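Local coordinates for putative exported protein (Burkholderia pseudomallei, PDB 4JGB) that is of uncertain function but carries a Rossmann-type NAD(P)-binding fold and may act as an NAD(P)-dependent oxidoreductase, at residues 67-72 against 88-93; 33-38 against 60-65; 52-57 against 83-88; 141-146 against 151-156; 92-97 against 147-152. All coordinates share one frame; numbering follows the deposited sequence. Where two conformers were deposited one is given.

Contact 1 of 5, residues 67-72 against 88-93; sequences DVVASA and KALVDG
Leu90 reaches from helix 83-97 onto Val69 and Ser71 of strand 68-71. The pair belongs to a beta-alpha-beta unit of the Rossmann fold: strand 68-71, helix 83-97, then the neighbouring parallel strand 101-105. Val69 and Ser71 are two residues apart, so both point to the same face of the sheet, the one that the helix lies on. Leu90 spreads its two methyl groups over them. CD2 takes the valine and CD1 takes the serine. Val69 offers CG2, the methyl anti to its own backbone N, and CD2 of Leu90 meets this Val69 CG2 at 3.9 Å. The two side chains pass at a slant, not end on. No hydrogen bond links helix and strand here; the join is apolar and buried. Around it, Leu90 also touches Phe11 and Val104 of the flanking strands 7-11 and 101-105, and Leu53 of a loop. The leucine thus sits in the core between sheet and helix. Ser71 takes part through its methylene carbon rather than its hydroxyl. Ser71 CB lies 3.4 Å from Leu90 CD1, tighter than usual for two carbons.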
# COMPACT_ATOMS: atom_id res chain seq x y z
N ASP A 67 -2.55 -5.41 15.11
CA ASP A 67 -3.34 -6.33 14.26
C ASP A 67 -2.87 -6.32 12.82
O ASP A 67 -2.91 -7.35 12.13
CB ASP A 67 -4.83 -6.00 14.29
CG ASP A 67 -5.40 -6.07 15.67
OD1 ASP A 67 -5.22 -7.12 16.29
OD2 ASP A 67 -6.02 -5.08 16.12
N VAL A 68 -2.42 -5.16 12.35
CA VAL A 68 -2.15 -4.95 10.93
C VAL A 68 -0.90 -4.09 10.79
O VAL A 68 -0.73 -3.09 11.49
CB VAL A 68 -3.36 -4.26 10.25
CG1 VAL A 68 -3.10 -3.86 8.78
CG2 VAL A 68 -4.61 -5.12 10.41
N VAL A 69 -0.02 -4.45 9.86
CA VAL A 69 1.03 -3.48 9.51
C VAL A 69 0.83 -3.02 8.05
O VAL A 69 0.62 -3.84 7.14
CB VAL A 69 2.43 -4.03 9.82
CG1 VAL A 69 2.75 -5.21 8.92
CG2 VAL A 69 3.47 -2.95 9.63
N ALA A 70 0.85 -1.71 7.83
CA ALA A 70 0.71 -1.15 6.47
C ALA A 70 1.88 -0.24 6.08
O ALA A 70 2.42 0.49 6.91
CB ALA A 70 -0.64 -0.40 6.31
N SER A 71 2.27 -0.27 4.82
CA SER A 71 3.28 0.65 4.32
C SER A 71 2.66 1.55 3.23
O SER A 71 2.12 1.05 2.23
CB SER A 71 4.50 -0.13 3.81
OG SER A 71 5.29 0.63 2.91
N ALA A 72 2.77 2.86 3.41
CA ALA A 72 2.04 3.84 2.60
C ALA A 72 2.93 4.84 1.89
O ALA A 72 2.47 5.90 1.47
CB ALA A 72 1.05 4.59 3.47
N LYS A 88 10.34 -6.70 1.83
CA LYS A 88 11.06 -7.76 2.51
C LYS A 88 11.14 -7.51 4.01
O LYS A 88 10.94 -8.43 4.83
CB LYS A 88 12.47 -7.93 1.94
CG LYS A 88 12.49 -8.52 0.54
CD LYS A 88 13.88 -9.04 0.13
CE LYS A 88 13.79 -9.64 -1.28
NZ LYS A 88 15.01 -10.35 -1.79
N ALA A 89 11.42 -6.26 4.37
CA ALA A 89 11.59 -5.91 5.79
C ALA A 89 10.25 -5.96 6.51
O ALA A 89 10.18 -6.37 7.66
CB ALA A 89 12.24 -4.53 5.94
N LEU A 90 9.19 -5.56 5.81
CA LEU A 90 7.84 -5.65 6.35
C LEU A 90 7.44 -7.08 6.65
O LEU A 90 6.94 -7.37 7.73
CB LEU A 90 6.81 -5.06 5.39
CG LEU A 90 6.52 -3.56 5.45
CD1 LEU A 90 5.32 -3.30 4.56
CD2 LEU A 90 6.23 -3.10 6.87
N VAL A 91 7.65 -7.96 5.68
CA VAL A 91 7.28 -9.37 5.81
C VAL A 91 8.06 -10.00 6.95
O VAL A 91 7.49 -10.73 7.76
CB VAL A 91 7.58 -10.17 4.52
CG1 VAL A 91 7.52 -11.67 4.79
CG2 VAL A 91 6.62 -9.77 3.41
N ASP A 92 9.37 -9.72 7.03
CA ASP A 92 10.21 -10.31 8.10
C ASP A 92 9.75 -9.82 9.50
O ASP A 92 9.60 -10.61 10.45
CB ASP A 92 11.69 -10.00 7.85
CG ASP A 92 12.59 -10.49 8.96
OD1 ASP A 92 12.55 -11.70 9.25
OD2 ASP A 92 13.32 -9.67 9.55
N GLY A 93 9.52 -8.52 9.60
CA GLY A 93 8.98 -7.91 10.83
C GLY A 93 7.65 -8.51 11.22
O GLY A 93 7.46 -8.90 12.37

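Contact 2 of 5, residues 33-38 against 60-65; sequences TALSRN and AAALAG. With SO4 (sulfate ion), chain E.
Strand 31-36 and the end of helix 56-63 come closest at Leu35 and Ala62, whose CA atoms are 7.9 Å apart. At that distance one large side chain bridges the gap. Leu35 points to the helix, and the methyl of Ala62 points back to the strand. Leu35 CD1 rests 3.9 Å from Ala62 CB, and the other branch, Leu35 CD2, is 4.1 Å from the same Ala62 CB, so the alanine methyl faces the fork of the leucine. Leu63 starts out turned from the strand. Its CG is anti to the carbonyl carbon (chi1 -70°), and its CD2 swings back to 4.1 Å from Leu35 CD1. In the Rossmann sheet, strand 31-36 lies between strands 7-11 and 47-50, and helix 56-63 packs on one side of it. Leu35 also touches Ala9, Phe11 and Lys49 of these strands. Past the strand end, a sulfate, probably from the crystallisation liquor, takes a nearly straight hydrogen bond from the backbone: Arg37 N to sulfate O1, 2.5 Å, 171° at the hydrogen. The length is very short and should be read with caution. Tyr73 OH binds the same ion. In Rossmann enzymes the end of the second strand usually meets the adenosine ribose or its 2'-phosphate, so the sulfate may mark such a site. The Arg37 side chain is modelled only to CB, which lies 3.3 Å from sulfate O1.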
# COMPACT_ATOMS: atom_id res chain seq x y z
N THR A 33 -1.20 3.93 14.71
CA THR A 33 0.14 4.31 15.15
C THR A 33 1.01 4.59 13.93
O THR A 33 1.29 3.69 13.17
CB THR A 33 0.74 3.18 16.03
OG1 THR A 33 -0.22 2.84 17.04
CG2 THR A 33 2.09 3.62 16.66
N ALA A 34 1.43 5.85 13.74
CA ALA A 34 2.41 6.20 12.71
C ALA A 34 3.81 5.82 13.17
O ALA A 34 4.31 6.32 14.20
CB ALA A 34 2.32 7.70 12.38
N LEU A 35 4.45 4.93 12.42
CA LEU A 35 5.78 4.51 12.76
C LEU A 35 6.78 5.22 11.86
O LEU A 35 6.57 5.26 10.64
CB LEU A 35 5.92 2.98 12.65
CG LEU A 35 5.14 2.08 13.61
CD1 LEU A 35 5.51 0.62 13.34
CD2 LEU A 35 5.46 2.43 15.06
N SER A 36 7.85 5.78 12.46
CA SER A 36 8.97 6.38 11.69
C SER A 36 10.31 6.45 12.46
O SER A 36 10.34 6.25 13.68
CB SER A 36 8.60 7.79 11.18
OG SER A 36 8.32 8.66 12.25
N ARG A 37 11.39 6.75 11.74
CA ARG A 37 12.72 6.94 12.37
C ARG A 37 12.77 8.14 13.32
O ARG A 37 13.34 8.04 14.41
CB ARG A 37 13.83 7.04 11.32
N ASN A 38 12.15 9.27 12.93
CA ASN A 38 12.01 10.45 13.80
C ASN A 38 10.56 10.83 13.95
O ASN A 38 10.07 11.68 13.19
CB ASN A 38 12.74 11.67 13.24
CG ASN A 38 14.02 11.31 12.56
OD1 ASN A 38 14.05 11.08 11.35
ND2 ASN A 38 15.11 11.23 13.33
N ALA A 60 10.13 -5.44 14.48
CA ALA A 60 9.50 -6.51 15.26
C ALA A 60 9.02 -6.02 16.63
O ALA A 60 7.88 -6.29 17.03
CB ALA A 60 10.42 -7.71 15.40
N ALA A 61 9.88 -5.27 17.33
CA ALA A 61 9.50 -4.64 18.61
C ALA A 61 8.33 -3.66 18.50
O ALA A 61 7.45 -3.68 19.36
CB ALA A 61 10.69 -3.95 19.25
N ALA A 62 8.31 -2.82 17.46
CA ALA A 62 7.23 -1.83 17.26
C ALA A 62 5.90 -2.41 16.83
O ALA A 62 4.85 -1.80 17.05
CB ALA A 62 7.66 -0.77 16.26
N LEU A 63 5.94 -3.57 16.19
CA LEU A 63 4.71 -4.22 15.69
C LEU A 63 4.04 -5.07 16.74
O LEU A 63 2.91 -5.56 16.51
CB LEU A 63 5.02 -5.11 14.48
CG LEU A 63 5.40 -4.43 13.17
CD1 LEU A 63 5.35 -5.47 12.06
CD2 LEU A 63 4.46 -3.27 12.87
N ALA A 64 4.71 -5.26 17.86
CA ALA A 64 4.23 -6.16 18.91
C ALA A 64 2.84 -5.71 19.37
O ALA A 64 2.62 -4.54 19.68
CB ALA A 64 5.22 -6.25 20.06
N GLY A 65 1.88 -6.63 19.32
CA GLY A 65 0.51 -6.30 19.67
C GLY A 65 -0.34 -5.64 18.60
O GLY A 65 -1.51 -5.40 18.84
S SO4 E . 10.91 7.04 7.80
O1 SO4 E . 11.37 6.84 9.20
O2 SO4 E . 9.79 6.15 7.43
O3 SO4 E . 10.48 8.45 7.66
O4 SO4 E . 12.04 6.75 6.90

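Contact 3 of 5, residues 52-57 against 83-88; sequences DLFDPA and VVAVAK
The turn at 52-55 faces the first turns of helix 83-97, and Leu53 and Val86 are closest, with CA atoms 7.2 Å apart. Their side chains cross at about a right angle. Leu53 uses a single branch: its CD2 lies 3.7 Å from Val86 CG1 and nearly as close to Val86 CG2, so it meets both valine methyls. Phe54 comes in beside it from the more exposed side. Its CZ is 3.7 Å from Val86 CG2, and its CE1 is 3.9 Å from Ala85 CB. Both methyls are met at a slant to the ring. The helix backbone at Ala85 C and Val86 N lies in the ring plane, at the ring edge. Phe54 CG stands beside its backbone N (chi1 -58°), which sends the ring out along the helix flank.

The turn follows strand 47-50 of the Rossmann sheet and leads into helix 56-63. It is a type I turn, closed by Asp55 N to Asp52 O at 3.0 Å. Asp52 also forms an Asx turn: Phe54 N donates to Asp52 OD1 at 3.0 Å, meeting it from above the carboxylate plane. Asp55 then stands at the N-cap of the helix. The backbone N of Asp52 is in turn bonded to Ser58 OG of that helix. In related dinucleotide-binding folds the acidic residue and its apolar neighbour after this strand often lie by the adenine, and Leu53 may hold that position. Leu53 also touches Tyr73, and its side chain is about 6 Å from the bound sulfate.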
# COMPACT_ATOMS: atom_id res chain seq x y z
N ASP A 52 12.55 1.75 13.02
CA ASP A 52 13.40 1.76 11.86
C ASP A 52 13.07 0.51 11.08
O ASP A 52 13.41 -0.61 11.49
CB ASP A 52 14.88 1.78 12.23
CG ASP A 52 15.81 1.53 11.02
OD1 ASP A 52 15.33 1.64 9.86
OD2 ASP A 52 17.01 1.24 11.22
N LEU A 53 12.43 0.74 9.94
CA LEU A 53 12.01 -0.29 9.02
C LEU A 53 13.12 -1.32 8.72
O LEU A 53 12.87 -2.53 8.71
CB LEU A 53 11.53 0.40 7.74
CG LEU A 53 10.72 -0.41 6.72
CD1 LEU A 53 9.70 -1.31 7.41
CD2 LEU A 53 10.04 0.53 5.74
N PHE A 54 14.34 -0.84 8.53
CA PHE A 54 15.42 -1.69 8.08
C PHE A 54 16.27 -2.26 9.23
O PHE A 54 17.33 -2.86 8.99
CB PHE A 54 16.28 -0.92 7.06
CG PHE A 54 15.50 -0.42 5.86
CD1 PHE A 54 14.84 -1.31 5.01
CD2 PHE A 54 15.43 0.95 5.57
CE1 PHE A 54 14.13 -0.86 3.90
CE2 PHE A 54 14.72 1.41 4.47
CZ PHE A 54 14.07 0.51 3.63
N ASP A 55 15.80 -2.08 10.47
CA ASP A 55 16.50 -2.60 11.63
C ASP A 55 15.66 -3.72 12.21
O ASP A 55 14.62 -3.45 12.82
CB ASP A 55 16.76 -1.49 12.66
CG ASP A 55 17.38 -1.99 13.97
OD1 ASP A 55 17.69 -3.19 14.13
OD2 ASP A 55 17.56 -1.15 14.87
N PRO A 56 16.11 -4.98 12.03
CA PRO A 56 15.34 -6.20 12.32
C PRO A 56 14.59 -6.15 13.65
O PRO A 56 13.36 -6.29 13.67
CB PRO A 56 16.42 -7.30 12.34
CG PRO A 56 17.74 -6.59 12.43
CD PRO A 56 17.51 -5.31 11.69
N ALA A 57 15.33 -5.93 14.74
CA ALA A 57 14.77 -5.82 16.08
C ALA A 57 13.81 -4.63 16.25
O ALA A 57 12.87 -4.70 17.05
CB ALA A 57 15.89 -5.73 17.11
N VAL A 83 12.21 -0.15 -2.81
CA VAL A 83 10.86 -0.73 -2.82
C VAL A 83 10.85 -2.23 -2.41
O VAL A 83 10.09 -2.64 -1.52
CB VAL A 83 10.13 -0.41 -4.14
CG1 VAL A 83 8.97 -1.36 -4.40
CG2 VAL A 83 9.65 1.06 -4.13
N VAL A 84 11.69 -3.05 -3.03
CA VAL A 84 11.81 -4.48 -2.62
C VAL A 84 12.24 -4.68 -1.14
O VAL A 84 11.63 -5.49 -0.41
CB VAL A 84 12.76 -5.28 -3.57
CG1 VAL A 84 13.05 -6.69 -3.03
CG2 VAL A 84 12.12 -5.36 -4.95
N ALA A 85 13.28 -3.96 -0.70
CA ALA A 85 13.77 -4.08 0.68
C ALA A 85 12.66 -3.73 1.69
O ALA A 85 12.53 -4.40 2.70
CB ALA A 85 14.99 -3.21 0.90
N VAL A 86 11.87 -2.70 1.39
CA VAL A 86 10.73 -2.35 2.25
C VAL A 86 9.78 -3.54 2.40
O VAL A 86 9.51 -3.97 3.50
CB VAL A 86 9.94 -1.12 1.76
CG1 VAL A 86 8.67 -0.95 2.59
CG2 VAL A 86 10.78 0.15 1.88
N ALA A 87 9.26 -4.05 1.27
CA ALA A 87 8.43 -5.26 1.27
C ALA A 87 9.05 -6.43 2.09
O ALA A 87 8.38 -7.07 2.91
CB ALA A 87 8.15 -5.70 -0.17
N LYS A 88 10.34 -6.70 1.83
CA LYS A 88 11.06 -7.76 2.51
C LYS A 88 11.14 -7.51 4.01
O LYS A 88 10.94 -8.43 4.83
CB LYS A 88 12.47 -7.93 1.94
CG LYS A 88 12.49 -8.52 0.54
CD LYS A 88 13.88 -9.04 0.13
CE LYS A 88 13.79 -9.64 -1.28
NZ LYS A 88 15.01 -10.35 -1.79

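Contact 4 of 5, residues 141-146 against 151-156; sequences GYLSTV and WTFFSP
Trp151 lays one face of its indole against Leu143. The contact joins the end of helix 130-143 to strand 150-155, the last two elements of a beta-alpha-beta crossover that starts at strand 101-105 in the Rossmann sheet. Leu143 CB sits almost squarely over the six-membered ring, 3.8 Å from its centroid and 5° off the normal: a CH-pi contact. Trp151 CG stands between its backbone N and carbonyl carbon (chi1 61°), which swings the indole toward the helix end. The ring edge is used as well. Trp151 NE1 donates to Val146 O at 2.8 Å, with the acceptor almost in the indole plane and the bond close to straight at 160°. A face contact and an edge bond together fix the rotation of the indole. Val146 adds its CG1, 3.8 Å from Trp151 CD1. The loop that carries Val146 is itself tied back to the helix, since Thr145 OG1 and Thr145 N both bond to Tyr142 O. Further along the strand, Phe153 crosses Leu143 at about a right angle, and its ring also meets that of Tyr140. Here Leu143 CD1 touches Phe153 CD1 at 3.9 Å.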
# COMPACT_ATOMS: atom_id res chain seq x y z
N GLY A 141 6.54 -9.65 -7.09
CA GLY A 141 7.21 -10.95 -7.29
C GLY A 141 7.70 -11.59 -5.99
O GLY A 141 7.52 -12.79 -5.77
N TYR A 142 8.31 -10.80 -5.12
CA TYR A 142 8.76 -11.36 -3.84
C TYR A 142 7.59 -11.82 -2.95
O TYR A 142 7.58 -12.95 -2.42
CB TYR A 142 9.68 -10.39 -3.09
CG TYR A 142 9.87 -10.81 -1.67
CD1 TYR A 142 10.72 -11.86 -1.36
CD2 TYR A 142 9.15 -10.19 -0.63
CE1 TYR A 142 10.88 -12.28 -0.04
CE2 TYR A 142 9.31 -10.61 0.68
CZ TYR A 142 10.18 -11.64 0.96
OH TYR A 142 10.35 -12.06 2.25
N LEU A 143 6.60 -10.95 -2.77
CA LEU A 143 5.40 -11.25 -2.00
C LEU A 143 4.61 -12.49 -2.47
O LEU A 143 3.96 -13.16 -1.66
CB LEU A 143 4.49 -10.01 -1.96
CG LEU A 143 4.93 -8.86 -1.08
CD1 LEU A 143 4.10 -7.62 -1.42
CD2 LEU A 143 4.82 -9.21 0.41
N SER A 144 4.66 -12.80 -3.77
CA SER A 144 3.99 -14.00 -4.31
C SER A 144 4.61 -15.29 -3.77
O SER A 144 4.00 -16.37 -3.85
CB SER A 144 4.05 -14.00 -5.85
OG SER A 144 3.63 -12.76 -6.37
N THR A 145 5.82 -15.21 -3.24
CA THR A 145 6.45 -16.40 -2.62
C THR A 145 6.04 -16.54 -1.14
O THR A 145 6.44 -17.48 -0.43
CB THR A 145 7.99 -16.36 -2.72
OG1 THR A 145 8.48 -15.33 -1.85
CG2 THR A 145 8.42 -16.06 -4.18
N VAL A 146 5.25 -15.59 -0.65
CA VAL A 146 4.96 -15.58 0.76
C VAL A 146 3.55 -16.14 0.90
O VAL A 146 2.58 -15.50 0.46
CB VAL A 146 5.12 -14.17 1.34
CG1 VAL A 146 4.61 -14.09 2.78
CG2 VAL A 146 6.58 -13.69 1.21
N TRP A 151 -1.10 -10.93 3.13
CA TRP A 151 -0.63 -9.71 2.54
C TRP A 151 -1.54 -9.31 1.39
O TRP A 151 -2.24 -10.14 0.80
CB TRP A 151 0.86 -9.84 2.13
CG TRP A 151 1.13 -10.91 1.10
CD1 TRP A 151 1.61 -12.19 1.33
CD2 TRP A 151 0.95 -10.80 -0.31
NE1 TRP A 151 1.75 -12.87 0.14
CE2 TRP A 151 1.35 -12.05 -0.88
CE3 TRP A 151 0.49 -9.78 -1.16
CZ2 TRP A 151 1.28 -12.30 -2.27
CZ3 TRP A 151 0.43 -10.03 -2.56
CH2 TRP A 151 0.81 -11.29 -3.09
N THR A 152 -1.53 -8.01 1.10
CA THR A 152 -2.23 -7.43 -0.04
C THR A 152 -1.32 -6.38 -0.67
O THR A 152 -0.76 -5.53 0.03
CB THR A 152 -3.57 -6.77 0.39
OG1 THR A 152 -4.50 -7.81 0.69
CG2 THR A 152 -4.17 -5.93 -0.76
N PHE A 153 -1.16 -6.44 -1.98
CA PHE A 153 -0.31 -5.49 -2.67
C PHE A 153 -1.29 -4.57 -3.38
O PHE A 153 -1.86 -4.95 -4.40
CB PHE A 153 0.57 -6.27 -3.63
CG PHE A 153 1.49 -5.44 -4.49
CD1 PHE A 153 2.72 -4.98 -4.00
CD2 PHE A 153 1.16 -5.17 -5.82
CE1 PHE A 153 3.57 -4.25 -4.82
CE2 PHE A 153 2.01 -4.42 -6.64
CZ PHE A 153 3.22 -3.96 -6.14
N PHE A 154 -1.52 -3.39 -2.81
CA PHE A 154 -2.65 -2.54 -3.19
C PHE A 154 -2.19 -1.38 -4.07
O PHE A 154 -1.86 -0.34 -3.53
CB PHE A 154 -3.40 -1.99 -1.94
CG PHE A 154 -4.88 -1.69 -2.20
CD1 PHE A 154 -5.27 -0.80 -3.21
CD2 PHE A 154 -5.88 -2.32 -1.46
CE1 PHE A 154 -6.60 -0.57 -3.50
CE2 PHE A 154 -7.22 -2.07 -1.72
CZ PHE A 154 -7.58 -1.19 -2.73
N SER A 155 -2.17 -1.55 -5.40
CA SER A 155 -1.69 -0.49 -6.31
C SER A 155 -2.69 0.63 -6.53
O SER A 155 -3.88 0.35 -6.72
CB SER A 155 -1.30 -1.04 -7.70
OG SER A 155 -0.30 -2.05 -7.56
N PRO A 156 -2.22 1.88 -6.50
CA PRO A 156 -3.04 3.02 -6.88
C PRO A 156 -3.30 2.94 -8.36
O PRO A 156 -2.60 2.22 -9.08
CB PRO A 156 -2.10 4.26 -6.66
CG PRO A 156 -0.92 3.75 -5.91
CD PRO A 156 -0.83 2.26 -6.17

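Contact 5 of 5, residues 92-97 against 147-152; sequences DGARKA and QDLDWT
Arg95 and Asp148 form a salt bridge between helix 83-97 and the loop before strand 150-155. The aspartate meets the side of the guanidinium that carries NE and NH2. Arg95 NE donates to Asp148 OD2 at 3.0 Å, using the syn lone pair of that oxygen. Arg95 NH2 donates to Asp148 OD1 in a nearly straight line (173°), at 2.5 Å, a very short distance whose exact value should not be pressed. A weak third bond runs from NE to OD1. The two flat groups are only 20° from coplanar, which is the two-pronged form of an arginine-carboxylate pair. Arg95 reaches it with an extended chain from CG to NE. With chi1 at 63°, the carboxylate of Asp148 is tucked between its own N and C and faces Arg95.

On the sheet side of the charges lies Leu149. Its CD2 packs 3.9 Å from Arg95 CG, and the first part of the arginine chain crosses it at about a right angle. Leu149 CD1 reaches Ala94 CB at 4.1 Å. Both Ala94 and Leu149 also touch Val102 of strand 101-105, next to strand 150-155 in the Rossmann sheet. Arg95 further touches Val146 of the preceding loop.

The contact is thus layered, with apolar groups on the sheet side and charges outside. Arg95 and Asp148 are exposed, so solvent would screen their attraction. The paired bonds still set the two groups nearly flat to each other and link the loop to the helix.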
# COMPACT_ATOMS: atom_id res chain seq x y z
N ASP A 92 9.37 -9.72 7.03
CA ASP A 92 10.21 -10.31 8.10
C ASP A 92 9.75 -9.82 9.50
O ASP A 92 9.60 -10.61 10.45
CB ASP A 92 11.69 -10.00 7.85
CG ASP A 92 12.59 -10.49 8.96
OD1 ASP A 92 12.55 -11.70 9.25
OD2 ASP A 92 13.32 -9.67 9.55
N GLY A 93 9.52 -8.52 9.60
CA GLY A 93 8.98 -7.91 10.83
C GLY A 93 7.65 -8.51 11.22
O GLY A 93 7.46 -8.90 12.37
N ALA A 94 6.73 -8.60 10.27
CA ALA A 94 5.39 -9.14 10.59
C ALA A 94 5.52 -10.55 11.11
O ALA A 94 4.94 -10.87 12.14
CB ALA A 94 4.47 -9.09 9.37
N ARG A 95 6.28 -11.41 10.41
CA ARG A 95 6.54 -12.79 10.87
C ARG A 95 7.11 -12.85 12.29
O ARG A 95 6.62 -13.61 13.14
CB ARG A 95 7.51 -13.49 9.90
CG ARG A 95 6.87 -13.89 8.57
CD ARG A 95 7.92 -14.34 7.56
NE ARG A 95 7.32 -15.14 6.50
CZ ARG A 95 7.94 -15.45 5.36
NH1 ARG A 95 9.15 -15.00 5.14
NH2 ARG A 95 7.32 -16.18 4.44
N LYS A 96 8.15 -12.05 12.53
CA LYS A 96 8.89 -12.05 13.78
C LYS A 96 8.00 -11.59 14.93
O LYS A 96 8.07 -12.12 16.03
CB LYS A 96 10.12 -11.14 13.68
N ALA A 97 7.13 -10.61 14.63
CA ALA A 97 6.21 -10.03 15.61
C ALA A 97 4.87 -10.79 15.76
O ALA A 97 4.13 -10.56 16.70
CB ALA A 97 5.97 -8.57 15.28
N GLN A 147 3.45 -17.31 1.51
CA GLN A 147 2.18 -18.03 1.63
C GLN A 147 1.60 -17.91 3.02
O GLN A 147 0.41 -18.17 3.23
CB GLN A 147 2.39 -19.52 1.32
CG GLN A 147 2.93 -19.82 -0.07
CD GLN A 147 1.83 -19.98 -1.11
OE1 GLN A 147 1.14 -19.03 -1.47
NE2 GLN A 147 1.66 -21.22 -1.60
N ASP A 148 2.44 -17.55 3.98
CA ASP A 148 2.10 -17.71 5.37
C ASP A 148 1.59 -16.40 6.03
O ASP A 148 1.25 -16.39 7.21
CB ASP A 148 3.31 -18.26 6.11
CG ASP A 148 4.49 -17.30 6.07
OD1 ASP A 148 5.08 -17.07 4.99
OD2 ASP A 148 4.81 -16.74 7.11
N LEU A 149 1.60 -15.29 5.30
CA LEU A 149 1.02 -14.04 5.81
C LEU A 149 -0.19 -13.66 4.93
O LEU A 149 -0.22 -14.03 3.75
CB LEU A 149 2.05 -12.89 5.73
CG LEU A 149 3.39 -12.92 6.47
CD1 LEU A 149 4.17 -11.63 6.17
CD2 LEU A 149 3.16 -13.04 7.96
N ASP A 150 -1.14 -12.91 5.51
CA ASP A 150 -2.26 -12.28 4.75
C ASP A 150 -1.87 -10.91 4.20
O ASP A 150 -2.25 -9.87 4.73
CB ASP A 150 -3.51 -12.14 5.60
CG ASP A 150 -4.05 -13.47 6.08
OD1 ASP A 150 -3.75 -14.51 5.43
OD2 ASP A 150 -4.76 -13.47 7.10
N TRP A 151 -1.10 -10.93 3.13
CA TRP A 151 -0.63 -9.71 2.54
C TRP A 151 -1.54 -9.31 1.39
O TRP A 151 -2.24 -10.14 0.80
CB TRP A 151 0.86 -9.84 2.13
CG TRP A 151 1.13 -10.91 1.10
CD1 TRP A 151 1.61 -12.19 1.33
CD2 TRP A 151 0.95 -10.80 -0.31
NE1 TRP A 151 1.75 -12.87 0.14
CE2 TRP A 151 1.35 -12.05 -0.88
CE3 TRP A 151 0.49 -9.78 -1.16
CZ2 TRP A 151 1.28 -12.30 -2.27
CZ3 TRP A 151 0.43 -10.03 -2.56
CH2 TRP A 151 0.81 -11.29 -3.09
N THR A 152 -1.53 -8.01 1.10
CA THR A 152 -2.23 -7.43 -0.04
C THR A 152 -1.32 -6.38 -0.67
O THR A 152 -0.76 -5.53 0.03
CB THR A 152 -3.57 -6.77 0.39
OG1 THR A 152 -4.50 -7.81 0.69
CG2 THR A 152 -4.17 -5.93 -0.76

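Overall arrangement
Contacts 1, 2, 4 and 5 reach one face of the Rossmann sheet, where helices 56-63, 83-97 and 130-143 pack; contact 3 joins the turn before helix 56-63 to helix 83-97. Helix 83-97 runs through the middle: contacts 3, 1 and 5 use its successive turns. Contact 2 lies on one flank, at strand 31-36, and contact 4 on the other, at strand 150-155; their centres are about 21 Å apart, and the two contacts do not touch. Contact 1 touches all the others. Along the chain, contact 2 closes before contact 1 opens, contacts 1 and 3 interleave, and contacts 4 and 5 end on the same strand. Contacts 2 and 3 lie nearest the sulfate, probably the cofactor side.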